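PDB 7LBJ: geranyltranstransferase from Stenotrophomonas maltophilia, which probably condenses isopentenyl diphosphate with an allylic diphosphate, in a magnesium-dependent reaction, to build linear prenyl diphosphates such as farnesyl diphosphate. Local coordinates for residues 67-70 with 71-75; 197-201 with 202-206; 279-282 with 283-287. All coordinates share one frame; numbering follows the deposited sequence.

Interaction 1: 67-70 with 71-75; sequences FGTQ and PESLD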
loop_
_atom_site.group_PDB
_atom_site.type_symbol
_atom_site.label_atom_id
_atom_site.label_comp_id
_atom_site.label_asym_id
_atom_site.label_seq_id
_atom_site.Cartn_x
_atom_site.Cartn_y
_atom_site.Cartn_z
ATOM N N PHE A 67 23.917 1.733 16.559
ATOM C CA PHE A 67 23.822 0.664 17.538
ATOM C C PHE A 67 24.667 -0.537 17.165
ATOM O O PHE A 67 24.600 -1.561 17.850
ATOM C CB PHE A 67 22.361 0.253 17.691
ATOM C CG PHE A 67 21.452 1.418 17.938
ATOM C CD1 PHE A 67 21.244 1.877 19.229
ATOM C CD2 PHE A 67 20.848 2.084 16.885
ATOM C CE1 PHE A 67 20.436 2.955 19.471
ATOM C CE2 PHE A 67 20.034 3.183 17.126
ATOM C CZ PHE A 67 19.835 3.612 18.409
ATOM N N GLY A 68 25.451 -0.440 16.096
ATOM C CA GLY A 68 26.261 -1.563 15.668
ATOM C C GLY A 68 25.488 -2.646 14.959
ATOM O O GLY A 68 25.977 -3.774 14.852
ATOM N N THR A 69 24.298 -2.334 14.463
ATOM C CA THR A 69 23.430 -3.334 13.866
ATOM C C THR A 69 23.966 -3.777 12.514
ATOM O O THR A 69 24.422 -2.962 11.711
ATOM C CB THR A 69 22.029 -2.758 13.714
ATOM O OG1 THR A 69 21.571 -2.386 15.013
ATOM C CG2 THR A 69 21.068 -3.778 13.108
ATOM N N GLN A 70 23.897 -5.059 12.268
ATOM C CA GLN A 70 24.369 -5.596 11.007
ATOM C C GLN A 70 23.382 -5.273 9.883
ATOM O O GLN A 70 22.172 -5.157 10.115
ATOM C CB GLN A 70 24.574 -7.100 11.121
ATOM C CG GLN A 70 25.915 -7.500 11.737
ATOM C CD GLN A 70 27.087 -7.259 10.794
ATOM O OE1 GLN A 70 27.793 -6.246 10.900
ATOM N NE2 GLN A 70 27.296 -8.190 9.859
ATOM N N PRO A 71 23.883 -5.101 8.656
ATOM C CA PRO A 71 23.003 -4.660 7.569
ATOM C C PRO A 71 21.911 -5.666 7.256
ATOM O O PRO A 71 20.826 -5.270 6.803
ATOM C CB PRO A 71 23.975 -4.478 6.392
ATOM C CG PRO A 71 25.068 -5.475 6.673
ATOM C CD PRO A 71 25.230 -5.462 8.170
ATOM N N GLU A 72 22.154 -6.950 7.521
ATOM C CA GLU A 72 21.144 -7.968 7.244
ATOM C C GLU A 72 19.874 -7.730 8.041
ATOM O O GLU A 72 18.781 -8.101 7.591
ATOM C CB GLU A 72 21.685 -9.365 7.552
ATOM C CG GLU A 72 22.750 -9.839 6.589
ATOM C CD GLU A 72 24.140 -9.403 7.005
ATOM O OE1 GLU A 72 24.269 -8.726 8.049
ATOM O OE2 GLU A 72 25.109 -9.749 6.289
ATOM N N SER A 73 19.998 -7.126 9.228
ATOM C CA SER A 73 18.851 -6.781 10.064
ATOM C C SER A 73 18.130 -5.544 9.575
ATOM O O SER A 73 17.066 -5.215 10.109
ATOM C CB SER A 73 19.287 -6.518 11.508
ATOM O OG SER A 73 19.783 -7.681 12.141
ATOM N N LEU A 74 18.705 -4.833 8.611
ATOM C CA LEU A 74 18.189 -3.552 8.175
ATOM C C LEU A 74 17.673 -3.563 6.745
ATOM O O LEU A 74 16.983 -2.613 6.355
ATOM C CB LEU A 74 19.299 -2.487 8.327
ATOM C CG LEU A 74 19.733 -2.247 9.788
ATOM C CD1 LEU A 74 21.103 -1.606 9.864
ATOM C CD2 LEU A 74 18.701 -1.353 10.525
ATOM N N ASP A 75 17.995 -4.601 5.959
ATOM C CA ASP A 75 17.719 -4.594 4.522
ATOM C C ASP A 75 16.232 -4.411 4.224
ATOM O O ASP A 75 15.865 -3.635 3.333
ATOM C CB ASP A 75 18.217 -5.889 3.863
ATOM C CG ASP A 75 19.745 -5.974 3.765
ATOM O OD1 ASP A 75 20.421 -4.936 3.591
ATOM O OD2 ASP A 75 20.276 -7.105 3.849
#

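Interaction 2: 197-201 with 202-206; sequences MGALC and GQAHE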
loop_
_atom_site.group_PDB
_atom_site.type_symbol
_atom_site.label_atom_id
_atom_site.label_comp_id
_atom_site.label_asym_id
_atom_site.label_seq_id
_atom_site.Cartn_x
_atom_site.Cartn_y
_atom_site.Cartn_z
ATOM N N MET A 197 12.879 3.391 11.942
ATOM C CA MET A 197 12.945 1.955 11.673
ATOM C C MET A 197 14.351 1.419 11.852
ATOM O O MET A 197 14.536 0.336 12.422
ATOM C CB MET A 197 12.414 1.650 10.272
ATOM C CG MET A 197 10.899 1.977 10.189
ATOM S SD MET A 197 10.291 2.157 8.497
ATOM C CE MET A 197 10.122 0.451 8.195
ATOM N N GLY A 198 15.360 2.158 11.369
ATOM C CA GLY A 198 16.730 1.734 11.604
ATOM C C GLY A 198 17.039 1.607 13.081
ATOM O O GLY A 198 17.694 0.654 13.509
ATOM N N ALA A 199 16.544 2.556 13.881
ATOM C CA ALA A 199 16.810 2.525 15.312
ATOM C C ALA A 199 16.024 1.412 15.988
ATOM O O ALA A 199 16.530 0.769 16.913
ATOM C CB ALA A 199 16.476 3.879 15.943
ATOM N N LEU A 200 14.781 1.166 15.536
ATOM C CA LEU A 200 14.038 0.021 16.064
ATOM C C LEU A 200 14.780 -1.281 15.791
ATOM O O LEU A 200 14.860 -2.155 16.663
ATOM C CB LEU A 200 12.644 -0.039 15.452
ATOM C CG LEU A 200 11.648 0.988 15.970
ATOM C CD1 LEU A 200 10.384 0.914 15.121
ATOM C CD2 LEU A 200 11.337 0.691 17.430
ATOM N N CYS A 201 15.332 -1.433 14.584
ATOM C CA CYS A 201 16.065 -2.665 14.300
ATOM C C CYS A 201 17.332 -2.744 15.145
ATOM O O CYS A 201 17.815 -3.846 15.439
ATOM C CB CYS A 201 16.386 -2.767 12.809
ATOM S SG CYS A 201 14.949 -3.008 11.749
ATOM N N GLY A 202 17.879 -1.594 15.536
ATOM C CA GLY A 202 18.973 -1.493 16.481
ATOM C C GLY A 202 18.574 -1.666 17.931
ATOM O O GLY A 202 19.432 -1.581 18.816
ATOM N N GLN A 203 17.284 -1.895 18.193
ATOM C CA GLN A 203 16.746 -2.115 19.534
ATOM C C GLN A 203 16.882 -0.876 20.413
ATOM O O GLN A 203 17.071 -0.979 21.628
ATOM C CB GLN A 203 17.387 -3.340 20.199
ATOM C CG GLN A 203 17.320 -4.552 19.284
ATOM C CD GLN A 203 17.877 -5.825 19.886
ATOM O OE1 GLN A 203 17.787 -6.059 21.086
ATOM N NE2 GLN A 203 18.430 -6.670 19.036
ATOM N N ALA A 204 16.765 0.301 19.809
ATOM C CA ALA A 204 16.790 1.545 20.570
ATOM C C ALA A 204 15.598 1.633 21.510
ATOM O O ALA A 204 14.511 1.135 21.209
ATOM C CB ALA A 204 16.753 2.742 19.621
ATOM N N HIS A 205 15.793 2.303 22.642
ATOM C CA HIS A 205 14.683 2.575 23.546
ATOM C C HIS A 205 14.059 3.941 23.255
ATOM O O HIS A 205 14.606 4.759 22.508
ATOM C CB HIS A 205 15.134 2.521 24.993
ATOM C CG HIS A 205 15.684 1.197 25.398
ATOM N ND1 HIS A 205 14.959 0.029 25.293
ATOM C CD2 HIS A 205 16.891 0.852 25.904
ATOM C CE1 HIS A 205 15.693 -0.979 25.726
ATOM N NE2 HIS A 205 16.870 -0.506 26.103
ATOM N N GLU A 206 12.899 4.180 23.875
ATOM C CA GLU A 206 12.091 5.346 23.518
ATOM C C GLU A 206 12.814 6.681 23.651
ATOM O O GLU A 206 12.613 7.541 22.772
ATOM C CB GLU A 206 10.801 5.360 24.349
ATOM C CG GLU A 206 10.367 3.992 24.805
ATOM C CD GLU A 206 9.032 4.027 25.508
ATOM O OE1 GLU A 206 8.183 4.822 25.060
ATOM O OE2 GLU A 206 8.837 3.266 26.496
#

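Interaction 3: 279-282 with 283-287; sequences ARYG and EEADA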
loop_
_atom_site.group_PDB
_atom_site.type_symbol
_atom_site.label_atom_id
_atom_site.label_comp_id
_atom_site.label_asym_id
_atom_site.label_seq_id
_atom_site.Cartn_x
_atom_site.Cartn_y
_atom_site.Cartn_z
ATOM N N ALA A 279 25.646 15.582 19.134
ATOM C CA ALA A 279 26.998 15.988 19.507
ATOM C C ALA A 279 27.648 15.042 20.517
ATOM O O ALA A 279 28.880 14.962 20.572
ATOM C CB ALA A 279 26.982 17.422 20.054
ATOM N N ARG A 280 26.867 14.306 21.300
ATOM C CA ARG A 280 27.481 13.492 22.338
ATOM C C ARG A 280 27.907 12.112 21.854
ATOM O O ARG A 280 28.621 11.414 22.584
ATOM C CB ARG A 280 26.531 13.355 23.527
ATOM C CG ARG A 280 26.410 14.641 24.344
ATOM C CD ARG A 280 25.338 14.490 25.395
ATOM N NE ARG A 280 25.155 15.700 26.184
ATOM C CZ ARG A 280 24.049 15.979 26.860
ATOM N NH1 ARG A 280 22.992 15.183 26.805
ATOM N NH2 ARG A 280 24.006 17.075 27.615
ATOM N N TYR A 281 27.503 11.715 20.649
ATOM C CA TYR A 281 27.873 10.417 20.111
ATOM C C TYR A 281 29.326 10.416 19.652
ATOM O O TYR A 281 29.915 11.458 19.349
ATOM C CB TYR A 281 26.990 10.049 18.923
ATOM C CG TYR A 281 25.550 9.696 19.260
ATOM C CD1 TYR A 281 24.576 10.685 19.342
ATOM C CD2 TYR A 281 25.158 8.370 19.461
ATOM C CE1 TYR A 281 23.265 10.378 19.647
ATOM C CE2 TYR A 281 23.839 8.053 19.752
ATOM C CZ TYR A 281 22.902 9.064 19.843
ATOM O OH TYR A 281 21.585 8.775 20.135
ATOM N N GLY A 282 29.898 9.219 19.582
ATOM C CA GLY A 282 31.205 9.025 18.997
ATOM C C GLY A 282 31.094 8.800 17.503
ATOM O O GLY A 282 30.111 9.178 16.856
ATOM N N GLU A 283 32.115 8.136 16.957
ATOM C CA GLU A 283 32.211 7.946 15.514
ATOM C C GLU A 283 31.037 7.184 14.942
ATOM O O GLU A 283 30.797 7.270 13.737
ATOM C CB GLU A 283 33.490 7.194 15.154
ATOM C CG GLU A 283 34.641 8.093 14.825
ATOM C CD GLU A 283 35.889 7.305 14.573
ATOM O OE1 GLU A 283 35.908 6.535 13.592
ATOM O OE2 GLU A 283 36.831 7.432 15.378
ATOM N N GLU A 284 30.318 6.427 15.771
ATOM C CA GLU A 284 29.189 5.660 15.272
ATOM C C GLU A 284 28.107 6.557 14.680
ATOM O O GLU A 284 27.316 6.081 13.863
ATOM C CB GLU A 284 28.609 4.777 16.387
ATOM C CG GLU A 284 27.878 5.534 17.520
ATOM C CD GLU A 284 28.791 6.114 18.609
ATOM O OE1 GLU A 284 30.029 6.074 18.469
ATOM O OE2 GLU A 284 28.255 6.631 19.617
ATOM N N ALA A 285 28.058 7.838 15.051
ATOM C CA ALA A 285 27.091 8.758 14.460
ATOM C C ALA A 285 27.628 9.504 13.241
ATOM O O ALA A 285 26.906 10.347 12.696
ATOM C CB ALA A 285 26.610 9.781 15.497
ATOM N N ASP A 286 28.861 9.219 12.792
ATOM C CA ASP A 286 29.412 9.972 11.667
ATOM C C ASP A 286 28.606 9.778 10.388
ATOM O O ASP A 286 28.525 10.703 9.568
ATOM C CB ASP A 286 30.882 9.603 11.427
ATOM C CG ASP A 286 31.832 10.361 12.345
ATOM O OD1 ASP A 286 31.385 11.311 13.022
ATOM O OD2 ASP A 286 33.029 10.020 12.384
ATOM N N ALA A 287 28.023 8.590 10.176
ATOM C CA ALA A 287 27.207 8.384 8.983
ATOM C C ALA A 287 25.960 9.267 9.021
ATOM O O ALA A 287 25.650 9.963 8.044
ATOM C CB ALA A 287 26.829 6.908 8.841
#

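Interaction 1: 67-70 with 71-75
Thr-69, just ahead of the short helical turn at 71-73, packs its methyl against Leu-74 in the loop between helices 55-65 and 75-92 of this mainly helical prenyl synthase fold. Just before it, the positive phi of Gly-68 closes a Schellman motif at the end of helix 55-65, a conformation that glycine adopts with little strain. The packed part of the contact lies around the methyl of Thr-69. Because this methyl stands anti to the backbone N (chi1 -59° for OG1), Thr-69 CG2 reaches forward to within 3.6 Å of Ser-73 CB and 3.9 Å of Leu-74 CG. The branched threonine suits this place: its methyl serves the apolar side, while OG1 makes a weak hydrogen bond back to Gly-64 O. Leu-74 is buried, and its chain crosses that of Thr-69 obliquely before carrying on to Val-60 and Tyr-61 of the preceding helix.

The solvent side is looser. Gln-70, bent at chi2, runs alongside the Pro-71 ring, with its carboxamide carbon Gln-70 CD 3.7 Å from Pro-71 CD. Glu-72 is bent as well and lies alongside Gln-70, pointing the same way, but the amide and carboxylate planes are 36° apart. Gln-70 NE2 and Glu-72 OE1 remain 3.6 Å from each other, a polar neighbourhood with no firm bond; both residues are exposed, and Glu-72 also touches Arg-21 of helix 11-29. Proline fits the second position of the turn, right after the residue that accepts the bond, since its ring fixes phi near the helical value and its N has no hydrogen to satisfy. The turn itself is held by the backbone: Ser-73 N donates to Gln-70 O over 3.1 Å at an N-H...O angle of 141°.

Interaction 2: 197-201 with 202-206
Gly-202 lies against the last turn of helix 176-201, where its N donates to Gly-198 O over 3.0 Å, carrying on the helical pattern. With no side chain, it presents a bare CA to the loop beside it, and Thr-69 OG1 comes to 3.1 Å of Gly-202 CA. Gln-203 then turns the chain by taking a positive phi (65°), and its N bonds to Leu-200 O at 2.9 Å. Gln-203 CG stands anti to its own carbonyl carbon (chi1 -51°) and passes 3.9 Å from Cys-201 O; beyond it the chain extends from an exposed position, a fitting outlet for a polar amide.

Ala-204 completes the Schellman motif. Its N-H points almost straight at Ala-199 O (Ala-204 N to Ala-199 O 2.9 Å, 169°), the longer of the two closing bonds in sequence, and Ala-204 CB packs 3.9 Å from Ala-199 CB. This is the apolar contact that usually accompanies the motif, and small methyls fit where Leu-209 and Phe-67 both touch the two alanines. His-205 follows as the N-cap of helix 206-233, with Glu-206 opening that helix. The bonds imply that the carbonyls of Ala-199 and Leu-200, past the last regular helical bond, depend on the motif, so the chain can leave the helix with these carbonyls bonded to backbone N-H groups.

Interaction 3: 279-282 with 283-287
Gly-282 is held by Glu-284 through a hydrogen bond that runs back along the chain: Gly-282 N donates to Glu-284 OE2 over 3.1 Å. The carboxylate gets there because Glu-284 CG sits between the backbone N and the carbonyl carbon (chi1 70°) and the chain then bends at chi2, bringing OE2 to Gly-282 N and OE1 against its C and CA; the N-H meets OE2 from above the carboxylate plane. A second, straighter bond joins Ala-285 N to Gly-282 O (3.0 Å, 167°). Gly-282 thus gives and accepts at once, and its extended psi is one that glycine takes easily.

These bonds form the turn that leads into helix 286-297, within the helical terpenoid synthase fold. Arg-289, one turn into that helix, reaches back to Tyr-281 O and Gly-282 O and makes a salt bridge with Asp-286 OD1.

The apolar part is small. Tyr-281 CB packs on Ala-285 CB at 3.5 Å; alanine suits this buried spot because only a methyl is needed to meet Tyr-281 CB. At the ring edge, Glu-284 OE2 lies near the ring plane, 3.6 Å from Tyr-281 CD2; ring and carboxylate planes are 68° apart and the two side chains cross at about a right angle. The far end of Tyr-281 is fixed by helix 206-233, where its OH bonds to Gln-211 OE1 and Gln-208 NE2.

Overall arrangement
The three contacts follow one another in series, none nested in or crossing another, and each lies at a turn between two helices. Interaction 1 closes the loop from helix 55-65 to helix 75-92, interaction 2 the one from 176-201 to 206-233, and interaction 3 the one from 260-277 to 286-297. Interactions 1 and 2, with centres about 10 Å apart, touch directly: Phe-67 CZ lies 3.4 Å from Ala-204 CB, and Leu-74 CD2 lies 3.5 Å from Cys-201 CB. Interaction 3 stands apart, its centre about 16 Å from that of interaction 2, but Gln-208 of helix 206-233 connects interactions 1 and 3, touching Phe-67 and hydrogen-bonding to Tyr-281 OH.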